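Local coordinates for acyl-CoA Binding Protein (Moniliophthora perniciosa, PDB 3FP5) that probably binds long-chain acyl-CoA esters and carries them in the cell, as other acyl-CoA binding proteins do, at residues A[37-42]-A[73-77]; A[6-10]-A[102-106]; A[11-15]-A[80-84]. One frame throughout, in Å; residues are numbered along the deposited sequence.

Interaction 1: residues A[37-42]-A[73-77]; sequences YFKQAT and KEVAY. With ZN (zinc ion), chain B.
Lys73 lies in the first turn of helix 73-91 and runs alongside the C-terminal end of helix 28-42. Its CG stands beside the backbone N (chi1 -71°), and the chain beyond is extended. The methylenes therefore pass along the last carbonyls of the other helix. CD of Lys73 comes to 3.2 Å from O of Ala41, and CE is equally near the carbonyl oxygens of Ala41 and Thr42. NZ of Lys73 ends 3.6 Å from O of Thr42. This puts a positive charge near a helix C-terminus, where it would probably be welcome.

Glu74 points away from helix 28-42 and serves the metal instead. Its chain is extended, and OE2 binds the zinc ion at 2.1 Å. Waters 2 and 3 and His2, near the N-terminus of the chain, are also ligands.

The two helices belong to the helical acyl-CoA binding protein fold. Here they run roughly antiparallel, at 145°, with local axes 7.9 Å apart. Small residues allow this closeness.

Ala76 points at helix 28-42, and its CB meets CB of Ala41 at 3.6 Å. The same methyl reaches the backbone of Gln40 and the carbonyl of Tyr37. CD1 of the Tyr37 ring lies against CA of Ala76. The amide of Gln40 turns to other partners: NE2 is hydrogen-bonded to Thr71 and Asp45.

Tyr77 leaves its helix on the side away from helix 28-42, but its ring swings back. CD1 and CE1 both lie 3.7 Å from CB of Ala41. Water 1, in the plane of the ring at its edge, links Tyr77 OH to Ala41 O, with 2.8 Å on each side. It donates to the carbonyl. Phe8 of helix 5-17 meets the Tyr77 ring and also touches Ala41.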
ATOM      1  N   TYR A  37      -0.493   4.651  -2.936  1.00 10.96           N
ATOM      2  CA  TYR A  37       0.444   4.009  -3.857  1.00  9.77           C
ATOM      3  C   TYR A  37      -0.195   2.869  -4.645  1.00 11.41           C
ATOM      4  O   TYR A  37       0.224   2.579  -5.768  1.00 12.05           O
ATOM      5  CB  TYR A  37       1.744   3.588  -3.157  1.00 15.11           C
ATOM      6  CG  TYR A  37       2.622   4.784  -2.874  1.00 10.64           C
ATOM      7  CD1 TYR A  37       3.091   5.583  -3.918  1.00  9.39           C
ATOM      8  CD2 TYR A  37       2.954   5.143  -1.568  1.00 13.92           C
ATOM      9  CE1 TYR A  37       3.889   6.680  -3.672  1.00 11.43           C
ATOM     10  CE2 TYR A  37       3.739   6.258  -1.314  1.00 16.00           C
ATOM     11  CZ  TYR A  37       4.204   7.024  -2.378  1.00 15.50           C
ATOM     12  OH  TYR A  37       4.988   8.134  -2.151  1.00 16.35           O
ATOM     13  N   PHE A  38      -1.212   2.221  -4.069  1.00 12.10           N
ATOM     14  CA  PHE A  38      -1.959   1.242  -4.838  1.00 10.49           C
ATOM     15  C   PHE A  38      -2.603   1.887  -6.073  1.00 10.54           C
ATOM     16  O   PHE A  38      -2.467   1.377  -7.180  1.00 10.86           O
ATOM     17  CB  PHE A  38      -3.020   0.534  -3.999  1.00 11.10           C
ATOM     18  CG  PHE A  38      -3.893  -0.377  -4.812  1.00 11.21           C
ATOM     19  CD1 PHE A  38      -3.466  -1.659  -5.141  1.00 12.96           C
ATOM     20  CD2 PHE A  38      -5.128   0.056  -5.278  1.00 14.69           C
ATOM     21  CE1 PHE A  38      -4.266  -2.499  -5.901  1.00 15.72           C
ATOM     22  CE2 PHE A  38      -5.930  -0.775  -6.043  1.00 17.79           C
ATOM     23  CZ  PHE A  38      -5.504  -2.053  -6.359  1.00 15.27           C
ATOM     24  N   LYS A  39      -3.301   3.003  -5.874  1.00 12.42           N
ATOM     25  CA  LYS A  39      -3.907   3.707  -6.996  1.00 15.34           C
ATOM     26  C   LYS A  39      -2.838   4.197  -7.969  1.00 12.23           C
ATOM     27  O   LYS A  39      -2.957   4.011  -9.177  1.00 12.87           O
ATOM     28  CB  LYS A  39      -4.768   4.867  -6.500  1.00 12.66           C
ATOM     29  CG  LYS A  39      -5.863   4.419  -5.568  1.00 12.43           C
ATOM     30  CD  LYS A  39      -6.825   3.478  -6.282  1.00 14.26           C
ATOM     31  CE  LYS A  39      -7.606   4.208  -7.358  1.00 18.84           C
ATOM     32  NZ  LYS A  39      -8.770   3.386  -7.822  1.00 22.55           N
ATOM     33  N   GLN A  40      -1.780   4.795  -7.435  1.00 10.36           N
ATOM     34  CA  GLN A  40      -0.727   5.364  -8.280  1.00 11.14           C
ATOM     35  C   GLN A  40      -0.017   4.281  -9.106  1.00 13.33           C
ATOM     36  O   GLN A  40       0.442   4.529 -10.230  1.00 15.45           O
ATOM     37  CB  GLN A  40       0.271   6.143  -7.423  1.00 11.85           C
ATOM     38  CG  GLN A  40       1.210   7.052  -8.220  1.00 11.25           C
ATOM     39  CD  GLN A  40       0.498   8.233  -8.889  1.00 11.05           C
ATOM     40  OE1 GLN A  40      -0.603   8.611  -8.476  1.00 11.26           O
ATOM     41  NE2 GLN A  40       1.114   8.807  -9.914  1.00 12.69           N
ATOM     42  N   ALA A  41       0.071   3.075  -8.544  1.00  9.51           N
ATOM     43  CA  ALA A  41       0.762   1.966  -9.212  1.00 13.59           C
ATOM     44  C   ALA A  41      -0.079   1.308 -10.298  1.00 14.36           C
ATOM     45  O   ALA A  41       0.455   0.676 -11.209  1.00 17.41           O
ATOM     46  CB  ALA A  41       1.195   0.902  -8.186  1.00 12.73           C
ATOM     47  N   THR A  42      -1.395   1.431 -10.181  1.00 13.59           N
ATOM     48  CA  THR A  42      -2.291   0.707 -11.064  1.00 15.32           C
ATOM     49  C   THR A  42      -2.989   1.652 -12.037  1.00 18.33           C
ATOM     50  O   THR A  42      -2.869   1.496 -13.251  1.00 30.65           O
ATOM     51  CB  THR A  42      -3.317  -0.121 -10.254  1.00 17.15           C
ATOM     52  OG1 THR A  42      -4.006   0.732  -9.327  1.00 18.30           O
ATOM     53  CG2 THR A  42      -2.598  -1.238  -9.484  1.00 16.77           C
ATOM     54  N   LYS A  73       4.890   4.557 -11.822  1.00 13.20           N
ATOM     55  CA  LYS A  73       4.390   3.285 -11.306  1.00 15.37           C
ATOM     56  C   LYS A  73       5.493   2.544 -10.576  1.00 13.29           C
ATOM     57  O   LYS A  73       5.241   1.930  -9.536  1.00 12.36           O
ATOM     58  CB  LYS A  73       3.790   2.406 -12.406  1.00 15.15           C
ATOM     59  CG  LYS A  73       2.468   2.951 -12.941  1.00 16.12           C
ATOM     60  CD  LYS A  73       1.773   1.940 -13.844  1.00 19.32           C
ATOM     61  CE  LYS A  73       0.486   2.522 -14.407  1.00 29.95           C
ATOM     62  NZ  LYS A  73      -0.078   1.661 -15.479  1.00 39.85           N
ATOM     63  N   GLU A  74       6.719   2.599 -11.087  1.00 13.73           N
ATOM     64  CA  GLU A  74       7.767   1.837 -10.420  1.00 17.48           C
ATOM     65  C   GLU A  74       8.081   2.350  -9.017  1.00 15.33           C
ATOM     66  O   GLU A  74       8.302   1.561  -8.100  1.00 12.98           O
ATOM     67  CB  GLU A  74       9.035   1.743 -11.238  1.00 15.46           C
ATOM     68  CG  GLU A  74       9.962   0.730 -10.586  1.00 14.46           C
ATOM     69  CD  GLU A  74      11.121   0.356 -11.443  1.00 15.19           C
ATOM     70  OE1 GLU A  74      11.293   0.939 -12.537  1.00 17.07           O
ATOM     71  OE2 GLU A  74      11.839  -0.565 -11.018  1.00 17.72           O
ATOM     72  N   VAL A  75       8.092   3.664  -8.834  1.00 13.24           N
ATOM     73  CA  VAL A  75       8.278   4.186  -7.487  1.00 10.27           C
ATOM     74  C   VAL A  75       7.099   3.779  -6.591  1.00 12.70           C
ATOM     75  O   VAL A  75       7.279   3.416  -5.425  1.00 12.58           O
ATOM     76  CB  VAL A  75       8.514   5.703  -7.496  1.00 11.65           C
ATOM     77  CG1 VAL A  75       8.483   6.250  -6.072  1.00 12.41           C
ATOM     78  CG2 VAL A  75       9.869   5.999  -8.170  1.00 14.00           C
ATOM     79  N   ALA A  76       5.896   3.814  -7.154  1.00  9.75           N
ATOM     80  CA  ALA A  76       4.700   3.384  -6.434  1.00  9.95           C
ATOM     81  C   ALA A  76       4.838   1.925  -5.987  1.00 11.60           C
ATOM     82  O   ALA A  76       4.552   1.610  -4.832  1.00 12.07           O
ATOM     83  CB  ALA A  76       3.450   3.564  -7.294  1.00 12.95           C
ATOM     84  N   TYR A  77       5.276   1.055  -6.903  1.00  8.94           N
ATOM     85  CA  TYR A  77       5.566  -0.345  -6.557  1.00 13.48           C
ATOM     86  C   TYR A  77       6.518  -0.421  -5.376  1.00 15.26           C
ATOM     87  O   TYR A  77       6.279  -1.157  -4.417  1.00 12.45           O
ATOM     88  CB  TYR A  77       6.259  -1.080  -7.707  1.00 10.85           C
ATOM     89  CG  TYR A  77       5.435  -1.337  -8.945  1.00 11.70           C
ATOM     90  CD1 TYR A  77       4.046  -1.287  -8.917  1.00 10.93           C
ATOM     91  CD2 TYR A  77       6.063  -1.657 -10.148  1.00 15.04           C
ATOM     92  CE1 TYR A  77       3.298  -1.535 -10.069  1.00 15.36           C
ATOM     93  CE2 TYR A  77       5.329  -1.903 -11.294  1.00 16.72           C
ATOM     94  CZ  TYR A  77       3.950  -1.837 -11.254  1.00 19.59           C
ATOM     95  OH  TYR A  77       3.224  -2.094 -12.398  1.00 20.92           O
TER
HETATM   96 ZN    ZN B 107      13.231  -1.057 -12.471  1.00 23.16          ZN
HETATM   97  O   HOH W   1       0.446  -2.000 -11.876  1.00 22.48           O
HETATM   98  O   HOH W   2      11.223  -1.707 -12.663  1.00 20.74           O
HETATM   99  O   HOH W   3      14.935   0.170 -11.844  1.00 23.09           O

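Interaction 2: residues A[6-10]-A[102-106]; sequences AKFDK and EIEAA
Lys7 reaches across to the C-terminal end of the chain. Its ammonium meets two main-chain carbonyl oxygens, of Ile103 and Glu104, and an oxygen of the C-terminal Ala106, presumably of its carboxylate. NZ of Lys7 bonds to O of Ile103 at 2.8 Å and to O of Ala106 at 2.9 Å. Both bonds lie in the carbonyl plane, on a lone pair. The third, from Lys7 NZ to O of Glu104 at 2.8 Å, is different. Here the nitrogen sits above the carbonyl plane, 69° out of it. The side chain is extended until chi4 (-61°), where it bends and sets NZ among the three oxygens. Ala106 is modelled in two conformers, and its contacts hold for the one given.

A lysine set against the end of the chain puts positive charge where carbonyl oxygens and the C-terminal carboxylate gather, which is probably favourable. It ties helix 5-17 to the last residues of the chain. The contact lies at the surface of the helical bundle.

Lys10 stands one turn further along helix 5-17. Its chain bends at chi2 and chi3, and its NZ forms a salt bridge with Glu13 of its own helix. Water 4 joins the same NZ to OE1 of Glu102, accepting from the lysine and donating to the carboxylate.

Apolar contacts complete it. CB of Ala106 touches both lysines, 3.9 Å from CB of Lys10 and 4.0 Å from CG of Lys7. CG of Lys10 lies loosely over the backbone of Glu102 and Ile103. Ile103 itself packs inward on Val81, Leu84, Leu85 and Leu88 of helix 73-91.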
ATOM      1  N   ALA A   6       5.591  -7.900 -10.048  1.00 12.85           N
ATOM      2  CA  ALA A   6       5.283  -9.159  -9.362  1.00 14.03           C
ATOM      3  C   ALA A   6       5.377  -9.006  -7.846  1.00 12.53           C
ATOM      4  O   ALA A   6       4.520  -9.512  -7.098  1.00 12.66           O
ATOM      5  CB  ALA A   6       6.213 -10.269  -9.843  1.00 14.49           C
ATOM      6  N   LYS A   7       6.422  -8.326  -7.378  1.00 10.93           N
ATOM      7  CA  LYS A   7       6.556  -8.129  -5.938  1.00 12.13           C
ATOM      8  C   LYS A   7       5.462  -7.191  -5.407  1.00 10.68           C
ATOM      9  O   LYS A   7       4.911  -7.403  -4.319  1.00 11.38           O
ATOM     10  CB  LYS A   7       7.950  -7.625  -5.572  1.00 12.68           C
ATOM     11  CG  LYS A   7       9.016  -8.728  -5.627  1.00 14.37           C
ATOM     12  CD  LYS A   7      10.342  -8.216  -5.116  1.00 17.79           C
ATOM     13  CE  LYS A   7      11.467  -9.196  -5.423  1.00 18.87           C
ATOM     14  NZ  LYS A   7      11.262 -10.526  -4.779  1.00 20.84           N
ATOM     15  N   PHE A   8       5.137  -6.156  -6.177  1.00 10.15           N
ATOM     16  CA  PHE A   8       3.995  -5.307  -5.841  1.00 10.04           C
ATOM     17  C   PHE A   8       2.710  -6.130  -5.740  1.00 11.40           C
ATOM     18  O   PHE A   8       1.967  -6.011  -4.768  1.00 11.17           O
ATOM     19  CB  PHE A   8       3.836  -4.201  -6.891  1.00  8.91           C
ATOM     20  CG  PHE A   8       2.552  -3.425  -6.771  1.00  9.15           C
ATOM     21  CD1 PHE A   8       2.389  -2.485  -5.761  1.00  9.48           C
ATOM     22  CD2 PHE A   8       1.498  -3.654  -7.655  1.00 10.94           C
ATOM     23  CE1 PHE A   8       1.195  -1.755  -5.644  1.00 13.42           C
ATOM     24  CE2 PHE A   8       0.289  -2.938  -7.543  1.00 11.55           C
ATOM     25  CZ  PHE A   8       0.141  -1.984  -6.543  1.00 11.58           C
ATOM     26  N   ASP A   9       2.449  -6.975  -6.733  1.00 10.25           N
ATOM     27  CA  ASP A   9       1.201  -7.740  -6.739  1.00 10.65           C
ATOM     28  C   ASP A   9       1.143  -8.695  -5.529  1.00 10.39           C
ATOM     29  O   ASP A   9       0.094  -8.858  -4.903  1.00 11.88           O
ATOM     30  CB  ASP A   9       1.034  -8.496  -8.059  1.00 14.30           C
ATOM     31  CG  ASP A   9       0.752  -7.564  -9.247  1.00 16.58           C
ATOM     32  OD1 ASP A   9       0.364  -6.404  -9.027  1.00 17.02           O
ATOM     33  OD2 ASP A   9       0.897  -8.008 -10.396  1.00 21.41           O
ATOM     34  N   LYS A  10       2.273  -9.292  -5.177  1.00 10.89           N
ATOM     35  CA  LYS A  10       2.308 -10.159  -3.991  1.00 10.63           C
ATOM     36  C   LYS A  10       2.021  -9.346  -2.719  1.00 11.42           C
ATOM     37  O   LYS A  10       1.242  -9.771  -1.853  1.00 11.91           O
ATOM     38  CB  LYS A  10       3.658 -10.884  -3.896  1.00 10.93           C
ATOM     39  CG  LYS A  10       3.794 -11.872  -2.724  1.00 11.86           C
ATOM     40  CD  LYS A  10       2.652 -12.907  -2.664  1.00 12.40           C
ATOM     41  CE  LYS A  10       2.657 -13.828  -3.873  1.00 14.72           C
ATOM     42  NZ  LYS A  10       1.654 -14.930  -3.799  1.00 14.78           N
ATOM     43  N   GLU A 102       7.889 -14.587   1.386  1.00 13.47           N
ATOM     44  CA  GLU A 102       7.082 -14.722   0.170  1.00 11.96           C
ATOM     45  C   GLU A 102       7.298 -13.551  -0.775  1.00 11.18           C
ATOM     46  O   GLU A 102       7.355 -13.722  -1.995  1.00 15.19           O
ATOM     47  CB  GLU A 102       5.588 -14.783   0.496  1.00 17.07           C
ATOM     48  CG  GLU A 102       5.122 -16.089   1.038  1.00 26.24           C
ATOM     49  CD  GLU A 102       5.304 -17.217   0.053  1.00 23.24           C
ATOM     50  OE1 GLU A 102       4.419 -17.451  -0.816  1.00 17.62           O
ATOM     51  OE2 GLU A 102       6.350 -17.869   0.172  1.00 18.52           O
ATOM     52  N   ILE A 103       7.401 -12.355  -0.209  1.00 14.27           N
ATOM     53  CA  ILE A 103       7.710 -11.172  -1.011  1.00 10.65           C
ATOM     54  C   ILE A 103       9.092 -11.322  -1.655  1.00 13.35           C
ATOM     55  O   ILE A 103       9.254 -11.070  -2.852  1.00 15.29           O
ATOM     56  CB  ILE A 103       7.612  -9.884  -0.177  1.00  9.96           C
ATOM     57  CG1 ILE A 103       6.176  -9.695   0.343  1.00 12.60           C
ATOM     58  CG2 ILE A 103       8.024  -8.671  -1.017  1.00 12.79           C
ATOM     59  CD1 ILE A 103       6.045  -8.654   1.441  1.00 16.23           C
ATOM     60  N   GLU A 104      10.053 -11.741  -0.904  1.00 13.92           N
ATOM     61  CA  GLU A 104      11.416 -11.936  -1.416  1.00 16.17           C
ATOM     62  C   GLU A 104      11.477 -12.909  -2.585  1.00 16.65           C
ATOM     63  O   GLU A 104      12.312 -12.761  -3.485  1.00 18.56           O
ATOM     64  CB  GLU A 104      12.346 -12.442  -0.313  1.00 18.01           C
ATOM     65  CG  GLU A 104      13.783 -12.601  -0.740  1.00 34.32           C
ATOM     66  CD  GLU A 104      14.423 -11.277  -1.097  1.00 51.10           C
ATOM     67  OE1 GLU A 104      13.824 -10.225  -0.776  1.00 52.09           O
ATOM     68  OE2 GLU A 104      15.521 -11.288  -1.699  1.00 60.46           O
ATOM     69  N   ALA A 105      10.660 -13.937  -2.536  1.00 16.29           N
ATOM     70  CA  ALA A 105      10.692 -14.993  -3.538  1.00 12.24           C
ATOM     71  C   ALA A 105       9.781 -14.714  -4.734  1.00 12.87           C
ATOM     72  O   ALA A 105       9.755 -15.488  -5.686  1.00 14.69           O
ATOM     73  CB  ALA A 105      10.313 -16.334  -2.894  1.00 13.38           C
ATOM     74  N   ALA A 106       9.052 -13.602  -4.675  0.50 12.01           N
ATOM     75  CA  ALA A 106       8.106 -13.231  -5.729  0.50 12.79           C
ATOM     76  C   ALA A 106       8.828 -12.695  -6.964  0.50 10.10           C
ATOM     77  O   ALA A 106       9.812 -11.980  -6.843  0.50  5.68           O
ATOM     78  CB  ALA A 106       7.124 -12.194  -5.210  0.50  9.72           C
TER
HETATM   79  O   HOH W   4       2.052 -16.312  -1.415  1.00 17.11           O

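Interaction 3: residues A[11-15]-A[80-84]; sequences AVEIV and YVEKL
Tyr80 reaches Ala11, Val12 and Val15 of helix 5-17. With CG anti to the backbone N (chi1 -171°), the ring extends toward that helix. CB of Ala11 sits at the ring edge, in its plane, 3.8 Å from CE2 of Tyr80. Val12 crosses the tyrosine at about a right angle and brings CG2 to 3.8 Å from CZ of Tyr80.

Val15 and Tyr80 approach from opposite directions, and Val15 closes on the hydroxyl end. Its CB lies 3.2 Å from OH of Tyr80, a snug fit, and both of its methyls are close as well. The hydroxyl has its polar partner elsewhere. It hydrogen-bonds to a MES molecule, probably from the crystallisation liquor.

Leu84, one turn on from Tyr80, fills the next position. Its CD2 is 3.7 Å from CB of Ala11 and also rests on the carbonyl oxygen of that residue. CG2 of Ile14 meets CD2 of Leu84 at 3.9 Å, the two side chains crossing at about a right angle. The other branch, CD1, touches CG2 of Val15. Val81 adds a smaller contact, CG2 against CB of Ala11.

The Ala11 methyl thus touches Tyr80, Val81 and Leu84. The local axes are 10.2 Å apart and inclined at 46°, so bulky side chains fill the gap between the helices.

This is core packing between helix 5-17 and helix 73-91 of the helical acyl-CoA binding protein fold. Tyr99 and Ile103 of helix 94-105 pack on Ile14. Phe34 and Phe38 of helix 28-42 pack on Val12, Val15 and Tyr80.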
ATOM      1  N   ALA A  11       2.633  -8.173  -2.603  1.00 10.34           N
ATOM      2  CA  ALA A  11       2.385  -7.290  -1.470  1.00  9.66           C
ATOM      3  C   ALA A  11       0.895  -6.931  -1.348  1.00 11.22           C
ATOM      4  O   ALA A  11       0.341  -6.933  -0.246  1.00 10.42           O
ATOM      5  CB  ALA A  11       3.238  -6.017  -1.568  1.00 11.95           C
ATOM      6  N   VAL A  12       0.263  -6.606  -2.476  1.00 10.65           N
ATOM      7  CA  VAL A  12      -1.160  -6.270  -2.500  1.00 10.82           C
ATOM      8  C   VAL A  12      -2.002  -7.452  -1.992  1.00 11.99           C
ATOM      9  O   VAL A  12      -2.902  -7.278  -1.175  1.00 12.54           O
ATOM     10  CB  VAL A  12      -1.605  -5.886  -3.923  1.00 11.76           C
ATOM     11  CG1 VAL A  12      -3.135  -5.817  -4.033  1.00 11.24           C
ATOM     12  CG2 VAL A  12      -0.975  -4.554  -4.315  1.00 11.69           C
ATOM     13  N   GLU A  13      -1.698  -8.650  -2.478  1.00 10.66           N
ATOM     14  CA  GLU A  13      -2.401  -9.847  -2.033  1.00 10.88           C
ATOM     15  C   GLU A  13      -2.294 -10.000  -0.522  1.00 13.59           C
ATOM     16  O   GLU A  13      -3.272 -10.329   0.150  1.00 13.83           O
ATOM     17  CB  GLU A  13      -1.827 -11.085  -2.723  1.00 12.58           C
ATOM     18  CG  GLU A  13      -2.482 -12.363  -2.286  1.00 26.36           C
ATOM     19  CD  GLU A  13      -1.832 -13.589  -2.898  1.00 30.27           C
ATOM     20  OE1 GLU A  13      -0.822 -13.427  -3.639  1.00 19.49           O
ATOM     21  OE2 GLU A  13      -2.345 -14.701  -2.637  1.00 26.67           O
ATOM     22  N   ILE A  14      -1.097  -9.763   0.008  1.00 12.09           N
ATOM     23  CA  ILE A  14      -0.868  -9.877   1.448  1.00 11.90           C
ATOM     24  C   ILE A  14      -1.661  -8.811   2.216  1.00 11.89           C
ATOM     25  O   ILE A  14      -2.364  -9.121   3.173  1.00 15.10           O
ATOM     26  CB  ILE A  14       0.639  -9.801   1.784  1.00 12.01           C
ATOM     27  CG1 ILE A  14       1.333 -11.085   1.309  1.00 11.92           C
ATOM     28  CG2 ILE A  14       0.855  -9.590   3.278  1.00 17.62           C
ATOM     29  CD1 ILE A  14       2.831 -10.979   1.251  1.00 14.77           C
ATOM     30  N   VAL A  15      -1.549  -7.561   1.786  1.00  9.94           N
ATOM     31  CA  VAL A  15      -2.260  -6.472   2.435  1.00  9.69           C
ATOM     32  C   VAL A  15      -3.767  -6.734   2.447  1.00 13.99           C
ATOM     33  O   VAL A  15      -4.427  -6.566   3.481  1.00 17.87           O
ATOM     34  CB  VAL A  15      -1.953  -5.120   1.757  1.00 12.13           C
ATOM     35  CG1 VAL A  15      -2.932  -4.067   2.235  1.00 14.13           C
ATOM     36  CG2 VAL A  15      -0.507  -4.710   2.048  1.00 15.62           C
ATOM     37  N   TYR A  80       5.119   0.961  -1.954  1.00 10.53           N
ATOM     38  CA  TYR A  80       4.083   0.076  -1.430  1.00 10.72           C
ATOM     39  C   TYR A  80       4.731  -1.161  -0.792  1.00 11.66           C
ATOM     40  O   TYR A  80       4.460  -1.506   0.373  1.00 11.34           O
ATOM     41  CB  TYR A  80       3.120  -0.327  -2.559  1.00 11.07           C
ATOM     42  CG  TYR A  80       1.882  -1.060  -2.091  1.00 13.34           C
ATOM     43  CD1 TYR A  80       0.638  -0.426  -2.032  1.00 11.31           C
ATOM     44  CD2 TYR A  80       1.953  -2.395  -1.707  1.00 13.11           C
ATOM     45  CE1 TYR A  80      -0.501  -1.121  -1.592  1.00 13.72           C
ATOM     46  CE2 TYR A  80       0.829  -3.086  -1.274  1.00 12.31           C
ATOM     47  CZ  TYR A  80      -0.390  -2.450  -1.215  1.00 15.73           C
ATOM     48  OH  TYR A  80      -1.488  -3.169  -0.775  1.00 13.38           O
ATOM     49  N   VAL A  81       5.598  -1.823  -1.555  1.00  9.39           N
ATOM     50  CA  VAL A  81       6.281  -3.019  -1.047  1.00 10.81           C
ATOM     51  C   VAL A  81       7.096  -2.697   0.206  1.00 16.26           C
ATOM     52  O   VAL A  81       7.015  -3.394   1.226  1.00 12.84           O
ATOM     53  CB  VAL A  81       7.185  -3.660  -2.126  1.00  9.10           C
ATOM     54  CG1 VAL A  81       8.092  -4.744  -1.502  1.00 13.11           C
ATOM     55  CG2 VAL A  81       6.329  -4.225  -3.260  1.00 11.26           C
ATOM     56  N   GLU A  82       7.876  -1.627   0.139  1.00 14.19           N
ATOM     57  CA  GLU A  82       8.700  -1.241   1.273  1.00 15.03           C
ATOM     58  C   GLU A  82       7.898  -0.921   2.541  1.00 14.80           C
ATOM     59  O   GLU A  82       8.330  -1.261   3.648  1.00 16.67           O
ATOM     60  CB  GLU A  82       9.614  -0.080   0.887  1.00 15.49           C
ATOM     61  CG  GLU A  82      10.764  -0.536   0.013  1.00 20.03           C
ATOM     62  CD  GLU A  82      11.655   0.611  -0.403  1.00 26.40           C
ATOM     63  OE1 GLU A  82      11.297   1.777  -0.124  1.00 31.57           O
ATOM     64  OE2 GLU A  82      12.712   0.335  -1.006  1.00 30.35           O
ATOM     65  N   LYS A  83       6.733  -0.287   2.390  1.00 13.64           N
ATOM     66  CA  LYS A  83       5.887  -0.017   3.547  1.00 13.46           C
ATOM     67  C   LYS A  83       5.413  -1.322   4.192  1.00 15.11           C
ATOM     68  O   LYS A  83       5.391  -1.450   5.419  1.00 14.80           O
ATOM     69  CB  LYS A  83       4.675   0.835   3.168  1.00 15.98           C
ATOM     70  CG  LYS A  83       3.728   1.113   4.339  1.00 15.97           C
ATOM     71  CD  LYS A  83       4.466   1.784   5.483  1.00 15.22           C
ATOM     72  CE  LYS A  83       4.871   3.204   5.103  1.00 16.78           C
ATOM     73  NZ  LYS A  83       5.533   3.903   6.231  1.00 20.29           N
ATOM     74  N   LEU A  84       5.028  -2.289   3.367  1.00 12.42           N
ATOM     75  CA  LEU A  84       4.604  -3.578   3.903  1.00 14.08           C
ATOM     76  C   LEU A  84       5.778  -4.265   4.608  1.00 11.83           C
ATOM     77  O   LEU A  84       5.627  -4.818   5.709  1.00 12.69           O
ATOM     78  CB  LEU A  84       4.049  -4.471   2.789  1.00 14.29           C
ATOM     79  CG  LEU A  84       3.658  -5.879   3.246  1.00 12.38           C
ATOM     80  CD1 LEU A  84       2.617  -5.817   4.386  1.00 14.36           C
ATOM     81  CD2 LEU A  84       3.131  -6.689   2.071  1.00 13.40           C
TER

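Helix 5-17 and helix 73-91 form the middle of this arrangement. Interaction 3 joins them directly, near the centre of the chain. Interaction 1 sets helix 28-42 against the start of helix 73-91, with its centre 11 Å from that of interaction 3. Interaction 2 ties the start of helix 5-17 to the end of helix 94-105, with its centre 9 Å from interaction 3 and 14 Å from interaction 1. Along the chain, interaction 1 is nested within interaction 3, and interaction 3 within interaction 2. Phe8 touches both other contacts, through Tyr77, Ala41 and Tyr80. Together they pack four of the five helices into one bundle and join the first and last helices to its core.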